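Local coordinates for protein ribosomal RNA small subunit methyltransferase E (Legionella pneumophila, PDB 5O95) that probably methylates the N3 position of a specific uridine in 16S rRNA of the small ribosomal subunit, using S-adenosyl-L-methionine as methyl donor, at residues K167-L172 and Q188-A193. Numbering follows the deposited sequence.
Sequences KEHLKL and QPPDVA
A193 sits against E168 and is gripped through its backbone by L170 and L172. A193 N donates to L170 O at 2.9 Å, and A193 O accepts from L172 N at 2.8 Å. K171 pairs with A193 in parallel register between these two bonds. K171 CA adds a weaker CA-H...O contact to A193 O, and V192 CA makes another to L170 O. The methyl of A193 faces the carboxylate of E168, with A193 CB 3.4 Å from E168 OE1. E168 CB and CG lie over the peptide joining V192 to A193; chi1 (-75°) puts CG there, anti to the carbonyl carbon. The other carboxylate oxygen, E168 OE2, is hydrogen-bonded to H84 ND1 on strand 82-88.

Strands 170-174 and 191-196 are neighbours in the parallel sheet of the SPOUT-clan methyltransferase domain. Strand 82-88 flanks 191-196 on its other side. L174, a residue seen to bind S-adenosyl-L-methionine, lies further along the first strand.

D191 holds the backbone at H169, on the 167-172 segment. D191 OD1 accepts a hydrogen bond from H169 N at 2.8 Å, almost straight (176°). The N-H comes from above the carboxylate plane. D191 chi1 (53°) places CG between the backbone N and the carbonyl carbon, which brings the carboxylate near H169 N. D191 OD2 lies 3.6 Å from E168 CA. Beside this bond, P190, which follows a cis peptide bond, sets CG over the centre of the H169 ring, 3.6 Å from its centroid, as a CH-pi contact. On the sheet face carrying L170 and V192, V192 CG2 packs 3.9 Å from L170 CD2, the two side chains lying side by side. The same methyl also touches L172 CD1.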
ATOM      1  N   LYS B 167     -23.197  10.295   7.665  1.00 28.62           N
ATOM      2  CA  LYS B 167     -23.349  11.577   8.338  1.00 26.33           C
ATOM      3  C   LYS B 167     -22.017  12.280   8.590  1.00 24.73           C
ATOM      4  O   LYS B 167     -21.988  13.307   9.281  1.00 30.65           O
ATOM      5  CB  LYS B 167     -24.175  11.411   9.619  1.00 31.48           C
ATOM      6  CG  LYS B 167     -25.596  10.907   9.343  1.00 35.63           C
ATOM      7  CD  LYS B 167     -26.374  10.643  10.624  1.00 46.57           C
ATOM      8  CE  LYS B 167     -27.755  10.093  10.301  1.00 50.74           C
ATOM      9  NZ  LYS B 167     -28.544   9.748  11.521  1.00 72.76           N
ATOM     10  N   GLU B 168     -20.925  11.771   8.023  1.00 24.71           N
ATOM     11  CA  GLU B 168     -19.618  12.389   8.193  1.00 26.15           C
ATOM     12  C   GLU B 168     -19.615  13.811   7.633  1.00 32.72           C
ATOM     13  O   GLU B 168     -20.327  14.129   6.676  1.00 24.01           O
ATOM     14  CB  GLU B 168     -18.550  11.544   7.483  1.00 26.02           C
ATOM     15  CG  GLU B 168     -18.160  10.252   8.201  1.00 26.27           C
ATOM     16  CD  GLU B 168     -19.162   9.127   8.007  1.00 27.50           C
ATOM     17  OE1 GLU B 168     -20.038   9.252   7.127  1.00 27.51           O
ATOM     18  OE2 GLU B 168     -19.072   8.107   8.723  1.00 31.41           O
ATOM     19  N   HIS B 169     -18.794  14.677   8.241  1.00 27.64           N
ATOM     20  CA  HIS B 169     -18.799  16.091   7.861  1.00 24.78           C
ATOM     21  C   HIS B 169     -18.239  16.315   6.465  1.00 21.60           C
ATOM     22  O   HIS B 169     -18.668  17.240   5.765  1.00 31.61           O
ATOM     23  CB  HIS B 169     -18.016  16.933   8.869  1.00 32.58           C
ATOM     24  CG  HIS B 169     -18.713  17.103  10.182  1.00 66.50           C
ATOM     25  ND1 HIS B 169     -18.514  18.199  10.993  1.00100.45           N
ATOM     26  CD2 HIS B 169     -19.604  16.315  10.828  1.00 65.55           C
ATOM     27  CE1 HIS B 169     -19.251  18.079  12.083  1.00 66.13           C
ATOM     28  NE2 HIS B 169     -19.922  16.943  12.008  1.00 60.36           N
ATOM     29  N   LEU B 170     -17.278  15.501   6.051  1.00 20.38           N
ATOM     30  CA  LEU B 170     -16.715  15.564   4.711  1.00 23.19           C
ATOM     31  C   LEU B 170     -16.973  14.226   4.039  1.00 28.52           C
ATOM     32  O   LEU B 170     -16.728  13.173   4.635  1.00 21.00           O
ATOM     33  CB  LEU B 170     -15.210  15.834   4.781  1.00 22.40           C
ATOM     34  CG  LEU B 170     -14.454  15.828   3.445  1.00 29.17           C
ATOM     35  CD1 LEU B 170     -14.971  16.925   2.512  1.00 35.30           C
ATOM     36  CD2 LEU B 170     -12.956  15.986   3.704  1.00 23.30           C
ATOM     37  N   LYS B 171     -17.484  14.260   2.812  1.00 23.90           N
ATOM     38  CA  LYS B 171     -17.874  13.040   2.118  1.00 21.18           C
ATOM     39  C   LYS B 171     -17.234  13.043   0.738  1.00 19.97           C
ATOM     40  O   LYS B 171     -17.490  13.944  -0.066  1.00 19.23           O
ATOM     41  CB  LYS B 171     -19.399  12.928   2.039  1.00 20.12           C
ATOM     42  CG  LYS B 171     -20.048  12.815   3.419  1.00 21.33           C
ATOM     43  CD  LYS B 171     -21.559  12.640   3.368  1.00 35.27           C
ATOM     44  CE  LYS B 171     -22.265  13.941   3.034  1.00 37.23           C
ATOM     45  NZ  LYS B 171     -23.724  13.891   3.406  1.00 33.39           N
ATOM     46  N   LEU B 172     -16.371  12.062   0.493  1.00 19.06           N
ATOM     47  CA  LEU B 172     -15.580  12.015  -0.723  1.00 20.06           C
ATOM     48  C   LEU B 172     -15.787  10.691  -1.441  1.00 17.70           C
ATOM     49  O   LEU B 172     -16.049   9.655  -0.830  1.00 20.34           O
ATOM     50  CB  LEU B 172     -14.100  12.170  -0.406  1.00 19.10           C
ATOM     51  CG  LEU B 172     -13.738  13.448   0.331  1.00 20.69           C
ATOM     52  CD1 LEU B 172     -12.265  13.365   0.744  1.00 25.26           C
ATOM     53  CD2 LEU B 172     -13.979  14.662  -0.532  1.00 20.09           C
ATOM     54  N   GLN B 188      -9.985  17.650   7.570  1.00 26.22           N
ATOM     55  CA  GLN B 188      -9.696  18.017   8.946  1.00 23.77           C
ATOM     56  C   GLN B 188     -10.696  17.296   9.829  1.00 23.58           C
ATOM     57  O   GLN B 188     -11.749  16.863   9.349  1.00 23.77           O
ATOM     58  CB  GLN B 188      -9.828  19.530   9.142  1.00 28.95           C
ATOM     59  CG  GLN B 188     -11.199  20.058   8.803  1.00 31.14           C
ATOM     60  CD  GLN B 188     -11.213  21.566   8.684  1.00 68.89           C
ATOM     61  OE1 GLN B 188     -10.472  22.143   7.888  1.00 74.07           O
ATOM     62  NE2 GLN B 188     -12.051  22.214   9.486  1.00 59.02           N
ATOM     63  N   PRO B 189     -10.392  17.129  11.112  1.00 24.38           N
ATOM     64  CA  PRO B 189     -11.356  16.509  12.017  1.00 27.15           C
ATOM     65  C   PRO B 189     -12.666  17.277  11.994  1.00 27.41           C
ATOM     66  O   PRO B 189     -12.679  18.484  11.710  1.00 28.67           O
ATOM     67  CB  PRO B 189     -10.666  16.623  13.386  1.00 31.12           C
ATOM     68  CG  PRO B 189      -9.216  16.627  13.057  1.00 28.44           C
ATOM     69  CD  PRO B 189      -9.111  17.421  11.778  1.00 26.11           C
ATOM     70  N   PRO B 190     -13.794  16.630  12.335  1.00 27.88           N
ATOM     71  CA  PRO B 190     -13.863  15.313  12.985  1.00 27.40           C
ATOM     72  C   PRO B 190     -13.693  14.087  12.096  1.00 26.65           C
ATOM     73  O   PRO B 190     -12.968  13.165  12.480  1.00 25.18           O
ATOM     74  CB  PRO B 190     -15.269  15.299  13.603  1.00 25.07           C
ATOM     75  CG  PRO B 190     -16.077  16.206  12.717  1.00 35.43           C
ATOM     76  CD  PRO B 190     -15.118  17.268  12.213  1.00 26.12           C
ATOM     77  N   ASP B 191     -14.355  14.053  10.942  1.00 28.56           N
ATOM     78  CA  ASP B 191     -14.519  12.784  10.259  1.00 25.22           C
ATOM     79  C   ASP B 191     -14.666  12.975   8.757  1.00 27.14           C
ATOM     80  O   ASP B 191     -14.935  14.071   8.260  1.00 28.80           O
ATOM     81  CB  ASP B 191     -15.694  11.974  10.827  1.00 21.63           C
ATOM     82  CG  ASP B 191     -17.003  12.755  10.858  1.00 26.54           C
ATOM     83  OD1 ASP B 191     -17.068  13.881  10.333  1.00 38.28           O
ATOM     84  OD2 ASP B 191     -17.983  12.225  11.415  1.00 32.25           O
ATOM     85  N   VAL B 192     -14.485  11.871   8.046  1.00 18.07           N
ATOM     86  CA  VAL B 192     -14.591  11.861   6.592  1.00 17.76           C
ATOM     87  C   VAL B 192     -15.086  10.486   6.173  1.00 24.70           C
ATOM     88  O   VAL B 192     -14.643   9.466   6.709  1.00 22.18           O
ATOM     89  CB  VAL B 192     -13.247  12.247   5.930  1.00 23.49           C
ATOM     90  CG1 VAL B 192     -12.123  11.367   6.421  1.00 30.59           C
ATOM     91  CG2 VAL B 192     -13.346  12.189   4.404  1.00 21.78           C
ATOM     92  N   ALA B 193     -16.026  10.467   5.227  1.00 22.06           N
ATOM     93  CA  ALA B 193     -16.464   9.238   4.576  1.00 18.85           C
ATOM     94  C   ALA B 193     -15.814   9.206   3.204  1.00 21.61           C
ATOM     95  O   ALA B 193     -15.793  10.221   2.506  1.00 22.21           O
ATOM     96  CB  ALA B 193     -17.988   9.185   4.442  1.00 22.43           C
TER